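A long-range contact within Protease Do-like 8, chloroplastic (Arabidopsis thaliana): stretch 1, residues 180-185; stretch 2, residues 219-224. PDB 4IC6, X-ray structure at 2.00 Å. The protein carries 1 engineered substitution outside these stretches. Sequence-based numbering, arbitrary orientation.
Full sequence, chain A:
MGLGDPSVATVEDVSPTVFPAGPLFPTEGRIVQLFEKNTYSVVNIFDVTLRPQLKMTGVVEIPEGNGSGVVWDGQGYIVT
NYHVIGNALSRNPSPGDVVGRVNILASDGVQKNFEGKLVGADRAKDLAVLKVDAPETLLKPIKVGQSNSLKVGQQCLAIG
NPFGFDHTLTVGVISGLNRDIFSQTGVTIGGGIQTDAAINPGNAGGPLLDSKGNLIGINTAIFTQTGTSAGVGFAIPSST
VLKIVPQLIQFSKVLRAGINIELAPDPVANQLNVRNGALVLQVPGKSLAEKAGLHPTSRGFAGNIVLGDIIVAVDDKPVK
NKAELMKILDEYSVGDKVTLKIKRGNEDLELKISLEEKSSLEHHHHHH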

# COMPACT_ATOMS: atom_id res chain seq x y z
N ASP A 180 12.45 12.60 20.34
CA ASP A 180 12.64 11.15 20.33
C ASP A 180 13.06 10.64 18.95
O ASP A 180 12.51 11.04 17.93
CB ASP A 180 11.37 10.42 20.76
CG ASP A 180 11.06 10.62 22.23
OD1 ASP A 180 11.98 11.03 22.96
OD2 ASP A 180 9.90 10.37 22.63
N ILE A 181 14.03 9.73 18.93
CA ILE A 181 14.49 9.14 17.69
C ILE A 181 13.94 7.74 17.62
O ILE A 181 14.30 6.88 18.44
CB ILE A 181 16.03 9.03 17.68
CG1 ILE A 181 16.66 10.40 17.94
CG2 ILE A 181 16.52 8.42 16.36
CD1 ILE A 181 18.19 10.40 17.77
N PHE A 182 13.08 7.48 16.65
CA PHE A 182 12.49 6.14 16.53
C PHE A 182 13.39 5.25 15.69
O PHE A 182 13.09 4.91 14.54
CB PHE A 182 11.06 6.25 16.00
CG PHE A 182 10.17 7.03 16.91
CD1 PHE A 182 9.88 6.55 18.18
CD2 PHE A 182 9.64 8.25 16.52
CE1 PHE A 182 9.07 7.28 19.05
CE2 PHE A 182 8.83 8.98 17.38
CZ PHE A 182 8.54 8.50 18.64
N SER A 183 14.50 4.89 16.32
CA SER A 183 15.62 4.24 15.65
C SER A 183 15.20 2.94 15.00
O SER A 183 14.35 2.23 15.51
CB SER A 183 16.73 3.95 16.68
OG SER A 183 17.67 3.02 16.15
N GLN A 184 15.84 2.60 13.89
CA GLN A 184 15.53 1.35 13.24
C GLN A 184 16.01 0.16 14.08
O GLN A 184 15.81 -1.00 13.72
CB GLN A 184 16.08 1.32 11.82
CG GLN A 184 15.38 2.34 10.91
CD GLN A 184 15.77 2.16 9.45
OE1 GLN A 184 16.54 1.26 9.11
NE2 GLN A 184 15.23 3.02 8.59
N THR A 185 16.62 0.47 15.22
CA THR A 185 16.91 -0.55 16.24
C THR A 185 15.63 -1.13 16.85
O THR A 185 15.62 -2.24 17.40
CB THR A 185 17.77 0.06 17.36
OG1 THR A 185 19.16 -0.13 17.06
CG2 THR A 185 17.47 -0.60 18.68
N ASN A 219 24.17 10.73 12.46
CA ASN A 219 22.99 10.48 11.62
C ASN A 219 22.38 9.11 11.91
O ASN A 219 23.05 8.07 11.80
CB ASN A 219 23.35 10.57 10.12
CG ASN A 219 24.18 11.79 9.79
OD1 ASN A 219 23.97 12.85 10.34
ND2 ASN A 219 25.14 11.62 8.87
N THR A 220 21.09 9.09 12.25
CA THR A 220 20.49 7.85 12.69
C THR A 220 19.20 7.48 11.97
O THR A 220 18.22 8.22 12.01
CB THR A 220 20.29 7.88 14.23
OG1 THR A 220 21.58 8.10 14.84
CG2 THR A 220 19.67 6.58 14.73
N ALA A 221 19.22 6.31 11.33
CA ALA A 221 18.06 5.84 10.57
C ALA A 221 16.88 5.58 11.51
O ALA A 221 17.07 5.08 12.62
CB ALA A 221 18.41 4.59 9.80
N ILE A 222 15.67 5.92 11.07
CA ILE A 222 14.48 5.74 11.90
C ILE A 222 13.38 4.99 11.15
O ILE A 222 13.46 4.81 9.93
CB ILE A 222 13.86 7.08 12.34
CG1 ILE A 222 13.51 7.90 11.11
CG2 ILE A 222 14.79 7.85 13.27
CD1 ILE A 222 12.48 9.01 11.39
N PHE A 223 12.37 4.54 11.88
CA PHE A 223 11.11 4.09 11.29
C PHE A 223 10.02 5.08 11.71
O PHE A 223 9.94 5.43 12.89
CB PHE A 223 10.75 2.71 11.82
CG PHE A 223 11.57 1.58 11.24
CD1 PHE A 223 11.88 1.54 9.89
CD2 PHE A 223 12.01 0.54 12.06
CE1 PHE A 223 12.63 0.47 9.36
CE2 PHE A 223 12.76 -0.51 11.54
CZ PHE A 223 13.07 -0.54 10.19
N THR A 224 9.18 5.55 10.78
CA THR A 224 8.01 6.36 11.18
C THR A 224 6.77 5.49 11.34
O THR A 224 6.74 4.36 10.85
CB THR A 224 7.70 7.50 10.18
OG1 THR A 224 7.49 6.94 8.89
CG2 THR A 224 8.86 8.47 10.11

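The two stretches cross obliquely, their touching parts running 74° apart, and meet through a single beta bridge at Ser183 and Ile222, whose CA atoms lie 4.2 Å apart. Two backbone hydrogen bonds flank this pair: Phe223 N donates to Phe182 O (2.8 Å, 160°) and Gln184 N to Ala221 O (3.0 Å, 150°). The same Ala221 O also receives a CA-H...O contact from Ser183 CA at 3.5 Å, so the carbonyl serves two neighbouring donors.

Gln184 gives the most surface to the contact. With chi1 at -66° (m) and chi2 at -171° (t), its chain is extended beyond CB and carries the amide across stretch 2, where Gln184 NE2 donates to Ile222 O (2.9 Å, 165°). A side chain thus continues the bonding that the backbone begins at Gln184 N. On this path Gln184 CG sits over the face of the Phe223 ring, 3.6 Å from its centroid and only 7° off the normal, a CH-pi contact; CD also lies over that face, 3.6 Å from Phe223 CE1. Phe223, in m (-75°), leaves its backbone sideways, but its ring end comes nearer to stretch 1. Gln184 CD also packs against Ala221 CB at 3.6 Å.

Ile181 (m, t) and Ile222 (p, t) form an apolar contact, CG2 to CG2, at 3.6 Å. The CA-to-CB bond of Ile222 points away overall, yet its p rotamer leaves CG2 within reach. Thr220 points toward stretch 1; in m it places CG2 4.0 Å from Ile181 CG2, while its OG1 is hydrogen-bonded to a residue flanking one of the stretches. The CA-to-CB bond of Phe182 is sideways and its ring end leads away; the residue bonds to stretch 2 through its carbonyl. The CA-to-CB bond of Ser183 points away, and its t hydroxyl, OG, is hydrogen-bonded elsewhere in the structure.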